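Local coordinates for protein 6'''-hydroxyparomomycin C oxidase (Microbacterium trichothecenolyticum, PDB 7DVE) that uses FAD to oxidise the C3 hydroxyl of the sugar in C-glycosides such as isoorientin and mangiferin, reducing oxygen to hydrogen peroxide, at residues A[273-278]-A[443-448]; A[267-272]-A[474-479]; A[291-296]-A[380-385]; A[97-102]-A[114-119]. One frame throughout, in Å; residues are numbered along the deposited sequence.

Interaction 1. Residues A[273-278]-A[443-448]. With FAD (flavin-adenine dinucleotide), chain C.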
# COMPACT_ATOMS: atom_id res chain seq x y z
N ASP A 273 -2.95 -2.82 7.91
CA ASP A 273 -2.92 -1.48 7.30
C ASP A 273 -2.65 -0.45 8.38
O ASP A 273 -2.71 -0.79 9.57
CB ASP A 273 -4.18 -1.15 6.44
CG ASP A 273 -5.44 -0.73 7.26
OD1 ASP A 273 -5.38 -0.03 8.31
OD2 ASP A 273 -6.54 -1.12 6.80
N ALA A 274 -2.36 0.79 7.99
CA ALA A 274 -1.87 1.80 8.92
C ALA A 274 -2.91 2.29 9.93
O ALA A 274 -2.53 3.01 10.87
CB ALA A 274 -1.33 3.01 8.16
N LEU A 275 -4.19 1.98 9.76
CA LEU A 275 -5.15 2.43 10.77
C LEU A 275 -5.77 1.30 11.56
O LEU A 275 -6.06 1.49 12.75
CB LEU A 275 -6.27 3.26 10.14
CG LEU A 275 -5.77 4.36 9.20
CD1 LEU A 275 -6.81 4.62 8.15
CD2 LEU A 275 -5.39 5.62 9.96
N ARG A 276 -5.94 0.12 10.96
CA ARG A 276 -6.51 -0.99 11.70
C ARG A 276 -5.47 -1.71 12.56
O ARG A 276 -5.85 -2.35 13.55
CB ARG A 276 -7.20 -1.96 10.75
CG ARG A 276 -8.51 -1.43 10.22
CD ARG A 276 -9.24 -2.47 9.41
NE ARG A 276 -8.73 -2.50 8.05
CZ ARG A 276 -9.21 -3.24 7.06
NH1 ARG A 276 -10.18 -4.12 7.27
NH2 ARG A 276 -8.72 -3.09 5.83
N THR A 277 -4.18 -1.58 12.23
CA THR A 277 -3.11 -2.09 13.09
C THR A 277 -3.06 -1.34 14.42
O THR A 277 -3.09 -2.00 15.48
CB THR A 277 -1.77 -2.03 12.34
OG1 THR A 277 -1.79 -2.93 11.23
CG2 THR A 277 -0.61 -2.38 13.26
N PRO A 278 -2.97 -0.00 14.45
CA PRO A 278 -3.14 0.70 15.74
C PRO A 278 -4.47 0.37 16.41
O PRO A 278 -4.51 0.27 17.64
CB PRO A 278 -3.06 2.19 15.38
CG PRO A 278 -2.45 2.24 14.04
CD PRO A 278 -2.79 0.95 13.34
N LEU A 443 -4.37 7.02 -0.56
CA LEU A 443 -4.38 5.70 0.05
C LEU A 443 -3.01 5.28 0.54
O LEU A 443 -2.77 4.09 0.75
CB LEU A 443 -4.93 4.64 -0.89
CG LEU A 443 -6.16 5.03 -1.69
CD1 LEU A 443 -6.20 4.17 -2.94
CD2 LEU A 443 -7.41 4.89 -0.86
N HIS A 444 -2.10 6.23 0.74
CA HIS A 444 -0.77 6.00 1.30
C HIS A 444 -0.75 6.62 2.69
O HIS A 444 -0.53 7.82 2.85
CB HIS A 444 0.30 6.63 0.41
CG HIS A 444 0.22 6.22 -1.02
ND1 HIS A 444 0.91 6.87 -2.02
CD2 HIS A 444 -0.42 5.18 -1.62
CE1 HIS A 444 0.67 6.28 -3.18
NE2 HIS A 444 -0.12 5.24 -2.96
N TYR A 445 -1.00 5.80 3.71
CA TYR A 445 -1.04 6.27 5.09
C TYR A 445 0.17 5.68 5.83
O TYR A 445 0.30 4.46 5.95
CB TYR A 445 -2.36 5.91 5.77
CG TYR A 445 -3.61 6.11 4.89
CD1 TYR A 445 -3.75 7.22 4.04
CD2 TYR A 445 -4.64 5.18 4.90
CE1 TYR A 445 -4.87 7.38 3.23
CE2 TYR A 445 -5.75 5.33 4.11
CZ TYR A 445 -5.87 6.41 3.26
OH TYR A 445 -7.01 6.51 2.48
N GLN A 446 1.04 6.55 6.32
CA GLN A 446 2.28 6.15 6.95
C GLN A 446 2.29 6.61 8.40
O GLN A 446 1.46 7.41 8.85
CB GLN A 446 3.49 6.73 6.21
CG GLN A 446 3.74 6.17 4.78
CD GLN A 446 2.70 6.63 3.77
OE1 GLN A 446 2.21 5.82 2.97
NE2 GLN A 446 2.37 7.93 3.78
N GLY A 447 3.27 6.07 9.15
CA GLY A 447 3.73 6.71 10.36
C GLY A 447 3.04 6.32 11.64
O GLY A 447 3.56 6.61 12.71
N THR A 448 1.89 5.64 11.58
CA THR A 448 1.10 5.44 12.80
C THR A 448 1.73 4.42 13.74
O THR A 448 1.35 4.37 14.92
CB THR A 448 -0.32 5.01 12.46
OG1 THR A 448 -0.27 3.89 11.57
CG2 THR A 448 -1.09 6.14 11.79
PA FAD C . -3.49 -3.80 3.17
O1A FAD C . -4.63 -2.94 3.56
O2A FAD C . -3.10 -3.86 1.74
O5B FAD C . -3.92 -5.25 3.74
C5B FAD C . -4.26 -5.37 5.12
C4B FAD C . -5.22 -6.52 5.31
O4B FAD C . -5.44 -6.61 6.75
C3B FAD C . -6.60 -6.20 4.70
O3B FAD C . -6.97 -7.29 3.84
C2B FAD C . -7.49 -6.17 5.96
O2B FAD C . -8.79 -6.70 5.70
C1B FAD C . -6.76 -7.10 6.90
N9A FAD C . -7.19 -6.86 8.33
C8A FAD C . -7.19 -5.63 8.87
N7A FAD C . -7.61 -5.72 10.14
C5A FAD C . -7.88 -7.00 10.39
C6A FAD C . -8.31 -7.61 11.51
N6A FAD C . -8.52 -6.83 12.56
N1A FAD C . -8.52 -8.94 11.57
C2A FAD C . -8.27 -9.70 10.42
N3A FAD C . -7.80 -9.04 9.27
C4A FAD C . -7.62 -7.71 9.27
N1 FAD C . 0.41 1.54 -3.47
C2 FAD C . 1.64 1.68 -4.09
O2 FAD C . 2.64 1.51 -3.42
N3 FAD C . 1.71 2.03 -5.45
C4 FAD C . 0.52 2.18 -6.20
O4 FAD C . 0.59 2.46 -7.40
C4X FAD C . -0.71 2.03 -5.56
N5 FAD C . -1.88 2.22 -6.20
C5X FAD C . -3.06 1.93 -5.57
C6 FAD C . -4.28 1.98 -6.26
C7 FAD C . -5.49 1.63 -5.66
C7M FAD C . -6.82 1.69 -6.45
C8 FAD C . -5.48 1.23 -4.32
C8M FAD C . -6.81 0.84 -3.64
C9 FAD C . -4.27 1.18 -3.62
C9A FAD C . -3.05 1.53 -4.23
N10 FAD C . -1.88 1.51 -3.56
C10 FAD C . -0.73 1.71 -4.20
C1' FAD C . -1.80 1.23 -2.09
C2' FAD C . -1.47 -0.22 -1.72
O2' FAD C . -2.57 -1.05 -2.10
C3' FAD C . -1.15 -0.33 -0.19
O3' FAD C . -0.01 0.49 0.13
C4' FAD C . -0.77 -1.76 0.19
O4' FAD C . -1.82 -2.64 -0.15
C5' FAD C . -0.51 -1.86 1.72
O5' FAD C . -0.37 -3.24 2.12
P FAD C . -0.65 -3.77 3.62
O1P FAD C . -0.67 -5.26 3.70
O2P FAD C . 0.28 -3.01 4.48
O3P FAD C . -2.18 -3.41 4.02
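Ala274 and Thr448 meet at the capped start of helix 276-283, which follows strand 267-270 in the FAD-binding part of this GMC-family oxidase. The Thr448 hydroxyl lies between its own backbone N and carbonyl carbon (chi1 52°), and from there OG1 donates to Ala274 O at 2.5 Å, arriving in the carbonyl plane on a lone pair. Tyr445 presses on the same turn: its carbonyl O lies 3.1 Å from Ala274 CB, and its ring carbon CD2 is 3.9 Å from Leu275 CD1, which approaches obliquely. The phenol oxygen is held elsewhere, by Gly440 O and the amide of Ala116. The turn is an example of a cap and a salt bridge sharing one carboxylate. Asp273 OD1 accepts from the amides of Leu275 and Arg276, while OD2 receives Arg276 NE at 2.9 Å and, more bent, NH2. Held side-on in this way, the guanidinium turns one face to the FAD ribose, with NH2 3.3 Å from C2B, and also binds Ser118 O and Ser119 OG. A leucine in place of Arg276 would probably leave Asp273 OD2 without its charged mate and uncover that side of the ribose. At the far end of segment 443-448, His444, the inferred proton acceptor, brings NE2 to 3.8 Å from flavin N1.

Interaction 2. Residues A[267-272]-A[474-479]. With FAD (flavin-adenine dinucleotide), chain C.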
# COMPACT_ATOMS: atom_id res chain seq x y z
N PHE A 267 5.04 -15.58 18.26
CA PHE A 267 5.23 -14.39 17.44
C PHE A 267 3.88 -13.95 16.90
O PHE A 267 3.08 -14.78 16.45
CB PHE A 267 6.21 -14.64 16.29
CG PHE A 267 7.58 -15.02 16.75
CD1 PHE A 267 7.91 -16.35 16.98
CD2 PHE A 267 8.54 -14.05 16.98
CE1 PHE A 267 9.17 -16.70 17.42
CE2 PHE A 267 9.81 -14.40 17.42
CZ PHE A 267 10.13 -15.72 17.63
N VAL A 268 3.61 -12.65 16.96
CA VAL A 268 2.40 -12.06 16.39
C VAL A 268 2.82 -10.90 15.51
O VAL A 268 3.52 -9.99 15.97
CB VAL A 268 1.41 -11.60 17.47
CG1 VAL A 268 0.19 -10.93 16.81
CG2 VAL A 268 0.98 -12.78 18.31
N VAL A 269 2.45 -10.96 14.24
CA VAL A 269 2.74 -9.90 13.29
C VAL A 269 1.40 -9.30 12.91
O VAL A 269 0.50 -10.02 12.47
CB VAL A 269 3.49 -10.44 12.06
CG1 VAL A 269 3.92 -9.29 11.11
CG2 VAL A 269 4.71 -11.27 12.48
N VAL A 270 1.24 -8.01 13.16
CA VAL A 270 0.02 -7.30 12.80
C VAL A 270 0.34 -6.46 11.57
O VAL A 270 1.13 -5.52 11.63
CB VAL A 270 -0.54 -6.44 13.94
CG1 VAL A 270 -1.83 -5.79 13.51
CG2 VAL A 270 -0.80 -7.28 15.19
N ALA A 271 -0.27 -6.83 10.45
CA ALA A 271 -0.13 -6.13 9.18
C ALA A 271 -1.54 -5.82 8.69
O ALA A 271 -2.01 -6.34 7.68
CB ALA A 271 0.67 -6.96 8.18
N ALA A 272 -2.23 -4.98 9.45
CA ALA A 272 -3.66 -4.76 9.23
C ALA A 272 -3.95 -3.42 8.57
O ALA A 272 -5.10 -2.96 8.60
CB ALA A 272 -4.39 -4.88 10.57
N PHE A 474 4.98 -7.75 16.42
CA PHE A 474 5.58 -7.09 15.27
C PHE A 474 4.51 -6.34 14.52
O PHE A 474 3.34 -6.72 14.53
CB PHE A 474 6.29 -8.10 14.33
CG PHE A 474 7.50 -8.75 14.95
CD1 PHE A 474 7.36 -9.82 15.82
CD2 PHE A 474 8.78 -8.28 14.66
CE1 PHE A 474 8.47 -10.41 16.40
CE2 PHE A 474 9.89 -8.87 15.24
CZ PHE A 474 9.73 -9.94 16.11
N VAL A 475 4.92 -5.27 13.83
CA VAL A 475 4.01 -4.50 13.00
C VAL A 475 4.60 -4.42 11.59
O VAL A 475 5.80 -4.60 11.38
CB VAL A 475 3.74 -3.09 13.58
CG1 VAL A 475 2.88 -3.20 14.84
CG2 VAL A 475 5.06 -2.38 13.89
N ALA A 476 3.73 -4.17 10.62
CA ALA A 476 4.13 -4.28 9.22
C ALA A 476 3.20 -3.44 8.37
O ALA A 476 1.99 -3.46 8.58
CB ALA A 476 4.09 -5.74 8.75
N GLY A 477 3.77 -2.73 7.41
CA GLY A 477 3.08 -2.02 6.37
C GLY A 477 3.56 -0.60 6.28
O GLY A 477 4.57 -0.22 6.88
N ASN A 478 2.81 0.21 5.52
CA ASN A 478 3.13 1.62 5.35
C ASN A 478 3.17 2.35 6.69
O ASN A 478 3.91 3.32 6.83
CB ASN A 478 2.11 2.25 4.41
CG ASN A 478 1.91 1.41 3.14
OD1 ASN A 478 2.83 0.77 2.66
ND2 ASN A 478 0.69 1.39 2.64
N GLY A 479 2.39 1.89 7.67
CA GLY A 479 2.40 2.47 9.01
C GLY A 479 3.76 2.46 9.69
O GLY A 479 3.97 3.20 10.65
PA FAD C . -3.49 -3.80 3.17
O1A FAD C . -4.63 -2.94 3.56
O2A FAD C . -3.10 -3.86 1.74
O5B FAD C . -3.92 -5.25 3.74
C5B FAD C . -4.26 -5.37 5.12
C4B FAD C . -5.22 -6.52 5.31
O4B FAD C . -5.44 -6.61 6.75
C3B FAD C . -6.60 -6.20 4.70
O3B FAD C . -6.97 -7.29 3.84
C2B FAD C . -7.49 -6.17 5.96
O2B FAD C . -8.79 -6.70 5.70
C1B FAD C . -6.76 -7.10 6.90
N9A FAD C . -7.19 -6.86 8.33
C8A FAD C . -7.19 -5.63 8.87
N7A FAD C . -7.61 -5.72 10.14
C5A FAD C . -7.88 -7.00 10.39
C6A FAD C . -8.31 -7.61 11.51
N6A FAD C . -8.52 -6.83 12.56
N1A FAD C . -8.52 -8.94 11.57
C2A FAD C . -8.27 -9.70 10.42
N3A FAD C . -7.80 -9.04 9.27
C4A FAD C . -7.62 -7.71 9.27
N1 FAD C . 0.41 1.54 -3.47
C2 FAD C . 1.64 1.68 -4.09
O2 FAD C . 2.64 1.51 -3.42
N3 FAD C . 1.71 2.03 -5.45
C4 FAD C . 0.52 2.18 -6.20
O4 FAD C . 0.59 2.46 -7.40
C4X FAD C . -0.71 2.03 -5.56
N5 FAD C . -1.88 2.22 -6.20
C5X FAD C . -3.06 1.93 -5.57
C6 FAD C . -4.28 1.98 -6.26
C7 FAD C . -5.49 1.63 -5.66
C7M FAD C . -6.82 1.69 -6.45
C8 FAD C . -5.48 1.23 -4.32
C8M FAD C . -6.81 0.84 -3.64
C9 FAD C . -4.27 1.18 -3.62
C9A FAD C . -3.05 1.53 -4.23
N10 FAD C . -1.88 1.51 -3.56
C10 FAD C . -0.73 1.71 -4.20
C1' FAD C . -1.80 1.23 -2.09
C2' FAD C . -1.47 -0.22 -1.72
O2' FAD C . -2.57 -1.05 -2.10
C3' FAD C . -1.15 -0.33 -0.19
O3' FAD C . -0.01 0.49 0.13
C4' FAD C . -0.77 -1.76 0.19
O4' FAD C . -1.82 -2.64 -0.15
C5' FAD C . -0.51 -1.86 1.72
O5' FAD C . -0.37 -3.24 2.12
P FAD C . -0.65 -3.77 3.62
O1P FAD C . -0.67 -5.26 3.70
O2P FAD C . 0.28 -3.01 4.48
O3P FAD C . -2.18 -3.41 4.02
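With CG anti to the carbonyl carbon (chi1 -61° and -67°), Phe267 and Phe474 point the same way from adjacent parallel strands of the Rossmann-type sheet and lie side by side. Phe474 CE1 approaches the edge of the Phe267 ring, 3.7 Å from CD2. The backbones bond in the parallel manner, Phe474 using both its polar atoms: its N donates to Val268 O at 2.7 Å and its O accepts a nearly straight bond (175°) from Val270 N at 2.8 Å. Phe474 and Val269 share a face packed by helix 490-510; Val270 and Val475 turn to the other, beneath helix 276-283. Past the strand ends Ala271 CB touches Ala476 CB at 3.7 Å, and both segments run on to the cofactor. Asn478 ND2 donates to FAD O3' of the ribityl chain at 2.8 Å. Replacing Asn478 by an alanine would probably leave O3' without this donor and the ribityl chain freer to turn. Gly477 passes the pyrophosphate where a side chain would collide, its CA 3.5 Å from FAD O2P.

Interaction 3. Residues A[291-296]-A[380-385]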
# COMPACT_ATOMS: atom_id res chain seq x y z
N LEU A 291 1.53 5.38 19.38
CA LEU A 291 0.55 4.57 18.66
C LEU A 291 -0.51 5.45 17.99
O LEU A 291 -1.14 6.29 18.64
CB LEU A 291 -0.13 3.59 19.63
CG LEU A 291 -1.17 2.68 18.98
CD1 LEU A 291 -0.48 1.51 18.28
CD2 LEU A 291 -2.19 2.20 19.98
N GLY A 292 -0.69 5.28 16.69
CA GLY A 292 -1.63 6.08 15.94
C GLY A 292 -1.18 7.48 15.61
O GLY A 292 -1.74 8.08 14.70
N ARG A 293 -0.17 8.00 16.29
CA ARG A 293 0.31 9.36 16.08
C ARG A 293 1.28 9.42 14.89
O ARG A 293 1.77 8.40 14.40
CB ARG A 293 1.00 9.87 17.35
CG ARG A 293 0.06 10.18 18.49
CD ARG A 293 0.81 10.78 19.68
NE ARG A 293 -0.11 11.19 20.74
CZ ARG A 293 -0.78 12.34 20.72
NH1 ARG A 293 -0.65 13.20 19.72
NH2 ARG A 293 -1.59 12.63 21.73
N TYR A 294 1.56 10.65 14.44
CA TYR A 294 2.47 10.95 13.33
C TYR A 294 1.91 10.44 12.00
O TYR A 294 2.65 10.28 11.02
CB TYR A 294 3.91 10.44 13.60
CG TYR A 294 4.39 10.80 15.00
CD1 TYR A 294 4.75 12.11 15.33
CD2 TYR A 294 4.41 9.85 16.01
CE1 TYR A 294 5.13 12.45 16.64
CE2 TYR A 294 4.78 10.18 17.30
CZ TYR A 294 5.14 11.48 17.62
OH TYR A 294 5.51 11.77 18.92
N LEU A 295 0.60 10.21 11.98
CA LEU A 295 -0.14 9.77 10.80
C LEU A 295 0.04 10.75 9.64
O LEU A 295 -0.15 11.96 9.80
CB LEU A 295 -1.63 9.68 11.16
CG LEU A 295 -2.71 9.56 10.04
CD1 LEU A 295 -2.42 8.41 9.16
CD2 LEU A 295 -4.12 9.46 10.60
N ASN A 296 0.36 10.23 8.46
CA ASN A 296 0.49 11.13 7.32
C ASN A 296 -0.03 10.49 6.04
O ASN A 296 0.29 9.34 5.71
CB ASN A 296 1.94 11.62 7.14
CG ASN A 296 2.96 10.48 6.99
OD1 ASN A 296 3.53 10.27 5.91
ND2 ASN A 296 3.24 9.79 8.11
N SER A 380 0.06 15.74 16.36
CA SER A 380 -1.39 15.75 16.50
C SER A 380 -2.10 15.11 15.32
O SER A 380 -3.28 14.79 15.43
CB SER A 380 -1.89 17.17 16.69
OG SER A 380 -1.52 17.96 15.57
N ASP A 381 -1.41 14.92 14.19
CA ASP A 381 -1.96 14.12 13.11
C ASP A 381 -2.00 12.68 13.57
O ASP A 381 -0.95 12.03 13.66
CB ASP A 381 -1.12 14.27 11.84
CG ASP A 381 -1.16 15.69 11.25
OD1 ASP A 381 -2.15 16.42 11.47
OD2 ASP A 381 -0.20 16.07 10.54
N ARG A 382 -3.18 12.14 13.86
CA ARG A 382 -3.24 10.80 14.43
C ARG A 382 -4.59 10.16 14.17
O ARG A 382 -5.56 10.80 13.76
CB ARG A 382 -2.99 10.82 15.94
CG ARG A 382 -3.98 11.70 16.69
CD ARG A 382 -3.46 11.94 18.05
NE ARG A 382 -4.52 12.26 18.98
CZ ARG A 382 -4.77 11.59 20.09
NH1 ARG A 382 -4.13 10.47 20.39
NH2 ARG A 382 -5.69 12.07 20.94
N VAL A 383 -4.65 8.85 14.44
CA VAL A 383 -5.90 8.12 14.59
C VAL A 383 -6.08 7.78 16.06
O VAL A 383 -5.20 7.16 16.67
CB VAL A 383 -5.93 6.86 13.71
CG1 VAL A 383 -4.69 6.02 13.90
CG2 VAL A 383 -7.19 6.05 14.02
N ALA A 384 -7.21 8.19 16.63
CA ALA A 384 -7.60 7.93 18.01
C ALA A 384 -8.79 6.97 18.05
O ALA A 384 -9.51 6.81 17.06
CB ALA A 384 -7.97 9.24 18.72
N PHE A 385 -9.01 6.36 19.20
CA PHE A 385 -10.00 5.29 19.31
C PHE A 385 -10.93 5.54 20.49
O PHE A 385 -10.56 6.17 21.47
CB PHE A 385 -9.31 3.92 19.44
CG PHE A 385 -8.42 3.61 18.30
CD1 PHE A 385 -8.95 3.22 17.09
CD2 PHE A 385 -7.04 3.77 18.41
CE1 PHE A 385 -8.12 2.95 16.01
CE2 PHE A 385 -6.22 3.51 17.34
CZ PHE A 385 -6.76 3.11 16.15
O HOH W 1 1.64 14.20 10.10
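A loop laid along strand 382-386 of a two-stranded antiparallel sheet joins Gly292, Arg293 and Leu295 to Asp381, Arg382 and Val383, while strand 396-401 pairs with the same strand. Two backbone bonds fasten the loop: Val383 N donates to Gly292 O at 3.0 Å, and Leu295 N to Asp381 O at 2.9 Å. Leu295, with CG anti to its backbone N (chi1 166°), lays CD2 against Arg382 C at 3.7 Å. A water donates to both Leu295 O and Asp381 OD2; the latter is also salt-bridged to Lys375. On the outer side the extended chains of Arg293 and Arg382 run side by side, and their guanidinium groups stack flat, planes 5° apart and centres 4.1 Å apart. Arg293 NH2 comes within 3.6 Å of Arg382 NH1. Ala384 CB backs the opposite face of the Arg382 guanidinium. Bringing like charges together probably carries an electrostatic cost, which the flat contact and the bond from Arg293 NH1 to Ala379 O would partly offset.

Interaction 4. Residues A[97-102]-A[114-119]. With FAD (flavin-adenine dinucleotide), chain C.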
# COMPACT_ATOMS: atom_id res chain seq x y z
N THR A 97 -12.94 -0.69 -2.25
CA THR A 97 -12.57 -0.05 -0.99
C THR A 97 -13.81 0.54 -0.33
O THR A 97 -14.86 0.67 -0.95
CB THR A 97 -11.52 1.05 -1.19
OG1 THR A 97 -12.15 2.19 -1.79
CG2 THR A 97 -10.39 0.58 -2.06
N TYR A 98 -13.67 0.92 0.93
CA TYR A 98 -14.74 1.61 1.65
C TYR A 98 -14.15 2.70 2.53
O TYR A 98 -12.96 2.69 2.87
CB TYR A 98 -15.59 0.65 2.49
CG TYR A 98 -14.85 -0.09 3.59
CD1 TYR A 98 -13.97 -1.13 3.28
CD2 TYR A 98 -15.06 0.23 4.94
CE1 TYR A 98 -13.32 -1.82 4.26
CE2 TYR A 98 -14.40 -0.46 5.93
CZ TYR A 98 -13.52 -1.48 5.58
OH TYR A 98 -12.86 -2.18 6.56
N LEU A 99 -14.99 3.66 2.86
CA LEU A 99 -14.60 4.83 3.63
C LEU A 99 -15.06 4.68 5.07
O LEU A 99 -15.89 3.83 5.39
CB LEU A 99 -15.18 6.12 3.03
CG LEU A 99 -14.91 6.39 1.55
CD1 LEU A 99 -15.49 7.70 1.15
CD2 LEU A 99 -13.43 6.39 1.29
N LEU A 100 -14.51 5.52 5.94
CA LEU A 100 -15.12 5.68 7.25
C LEU A 100 -16.52 6.26 7.10
O LEU A 100 -16.77 7.12 6.24
CB LEU A 100 -14.27 6.60 8.12
CG LEU A 100 -12.96 6.03 8.67
CD1 LEU A 100 -12.24 7.08 9.52
CD2 LEU A 100 -13.26 4.80 9.50
N GLU A 101 -17.45 5.77 7.92
CA GLU A 101 -18.78 6.35 7.92
C GLU A 101 -18.84 7.65 8.72
O GLU A 101 -19.67 8.52 8.43
CB GLU A 101 -19.78 5.34 8.47
CG GLU A 101 -20.65 4.76 7.37
CD GLU A 101 -21.24 3.41 7.73
OE1 GLU A 101 -20.46 2.44 7.93
OE2 GLU A 101 -22.48 3.33 7.81
N SER A 102 -18.00 7.77 9.75
CA SER A 102 -17.87 9.00 10.53
C SER A 102 -16.49 8.99 11.18
O SER A 102 -15.72 8.03 11.04
CB SER A 102 -18.98 9.11 11.57
OG SER A 102 -19.22 7.86 12.18
N VAL A 114 -11.60 11.04 2.65
CA VAL A 114 -11.71 9.78 1.91
C VAL A 114 -10.63 8.75 2.31
O VAL A 114 -10.21 7.93 1.48
CB VAL A 114 -11.67 10.03 0.39
CG1 VAL A 114 -12.90 10.83 -0.05
CG2 VAL A 114 -10.36 10.72 -0.03
N ALA A 115 -10.19 8.77 3.56
CA ALA A 115 -9.44 7.64 4.10
C ALA A 115 -10.21 6.35 3.84
O ALA A 115 -11.39 6.26 4.18
CB ALA A 115 -9.22 7.81 5.61
N ALA A 116 -9.54 5.36 3.24
CA ALA A 116 -10.21 4.16 2.75
C ALA A 116 -9.51 2.89 3.22
O ALA A 116 -8.39 2.91 3.73
CB ALA A 116 -10.32 4.17 1.22
N PHE A 117 -10.22 1.76 3.04
CA PHE A 117 -9.77 0.44 3.44
C PHE A 117 -10.24 -0.57 2.40
O PHE A 117 -11.16 -0.30 1.63
CB PHE A 117 -10.34 0.01 4.80
CG PHE A 117 -10.34 1.10 5.84
CD1 PHE A 117 -11.40 1.99 5.93
CD2 PHE A 117 -9.30 1.20 6.74
CE1 PHE A 117 -11.42 2.97 6.86
CE2 PHE A 117 -9.31 2.20 7.71
CZ PHE A 117 -10.37 3.08 7.77
N SER A 118 -9.62 -1.76 2.43
CA SER A 118 -10.08 -2.95 1.72
C SER A 118 -10.11 -4.13 2.69
O SER A 118 -9.20 -4.28 3.50
CB SER A 118 -9.18 -3.33 0.52
OG SER A 118 -9.30 -2.39 -0.54
N SER A 119 -11.13 -4.97 2.59
CA SER A 119 -11.26 -6.14 3.47
C SER A 119 -11.44 -7.36 2.58
O SER A 119 -12.56 -7.65 2.15
CB SER A 119 -12.42 -5.97 4.43
OG SER A 119 -12.05 -5.15 5.53
PA FAD C . -3.49 -3.80 3.17
O1A FAD C . -4.63 -2.94 3.56
O2A FAD C . -3.10 -3.86 1.74
O5B FAD C . -3.92 -5.25 3.74
C5B FAD C . -4.26 -5.37 5.12
C4B FAD C . -5.22 -6.52 5.31
O4B FAD C . -5.44 -6.61 6.75
C3B FAD C . -6.60 -6.20 4.70
O3B FAD C . -6.97 -7.29 3.84
C2B FAD C . -7.49 -6.17 5.96
O2B FAD C . -8.79 -6.70 5.70
C1B FAD C . -6.76 -7.10 6.90
N9A FAD C . -7.19 -6.86 8.33
C8A FAD C . -7.19 -5.63 8.87
N7A FAD C . -7.61 -5.72 10.14
C5A FAD C . -7.88 -7.00 10.39
C6A FAD C . -8.31 -7.61 11.51
N6A FAD C . -8.52 -6.83 12.56
N1A FAD C . -8.52 -8.94 11.57
C2A FAD C . -8.27 -9.70 10.42
N3A FAD C . -7.80 -9.04 9.27
C4A FAD C . -7.62 -7.71 9.27
N1 FAD C . 0.41 1.54 -3.47
C2 FAD C . 1.64 1.68 -4.09
O2 FAD C . 2.64 1.51 -3.42
N3 FAD C . 1.71 2.03 -5.45
C4 FAD C . 0.52 2.18 -6.20
O4 FAD C . 0.59 2.46 -7.40
C4X FAD C . -0.71 2.03 -5.56
N5 FAD C . -1.88 2.22 -6.20
C5X FAD C . -3.06 1.93 -5.57
C6 FAD C . -4.28 1.98 -6.26
C7 FAD C . -5.49 1.63 -5.66
C7M FAD C . -6.82 1.69 -6.45
C8 FAD C . -5.48 1.23 -4.32
C8M FAD C . -6.81 0.84 -3.64
C9 FAD C . -4.27 1.18 -3.62
C9A FAD C . -3.05 1.53 -4.23
N10 FAD C . -1.88 1.51 -3.56
C10 FAD C . -0.73 1.71 -4.20
C1' FAD C . -1.80 1.23 -2.09
C2' FAD C . -1.47 -0.22 -1.72
O2' FAD C . -2.57 -1.05 -2.10
C3' FAD C . -1.15 -0.33 -0.19
O3' FAD C . -0.01 0.49 0.13
C4' FAD C . -0.77 -1.76 0.19
O4' FAD C . -1.82 -2.64 -0.15
C5' FAD C . -0.51 -1.86 1.72
O5' FAD C . -0.37 -3.24 2.12
P FAD C . -0.65 -3.77 3.62
O1P FAD C . -0.67 -5.26 3.70
O2P FAD C . 0.28 -3.01 4.48
O3P FAD C . -2.18 -3.41 4.02
O HOH W 2 -13.20 7.91 5.27
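Tyr98 and Phe117 lie opposite each other as a hydrogen-bonded pair of a short two-stranded antiparallel ribbon: each backbone N reaches the other's O at 2.9 Å. Their side chains share one face of the ribbon, yet the rings are oblique, neither stacked nor edge to face, with planes 38° apart. Instead Phe117 CB sits over the Tyr98 ring in a CH-pi contact, 3.9 Å from its centroid. Tyr98 gains this place by setting CG between its backbone N and carbonyl carbon (chi1 62°), which lays the ring across its partner. Leu100 CG lies at the edge of the Phe117 ring, in its plane, and CD2 approaches CE1 obliquely at 3.7 Å. Leu99 serves the other face, its CD2 3.8 Å from Ala116 CB. Beyond the ribbon, Ser118 O lies 3.3 Å from the adenosine ribose O2B of FAD. Where the strands diverge, a water takes over the pairing: it accepts from Leu100 N at 2.8 Å and donates to Ala115 O at 2.7 Å.

How the interactions relate
Taken together, the four contacts set out how chemistry follows position around one cofactor. Interaction 2 is core sheet pairing and interaction 1 a buried helix start; strand 267-270 of interaction 2 leads through a short turn into helix 276-283 of interaction 1, and Thr277 OG1 ties to Ala272 N. Interaction 4, also largely buried, reaches interaction 1 through Arg276. All three touch FAD. Interaction 3 lies farther out, only partly buried, and connects inward through the backbone pairs Thr448 with Gly292 and Gln446 with Asn296. Main-chain bonding and apolar packing dominate interaction 2, aromatic packing interaction 4; interaction 1 joins its segments by a hydroxyl-carbonyl bond and apolar packing, interaction 3 by backbone bonds and two stacked, partly exposed arginines.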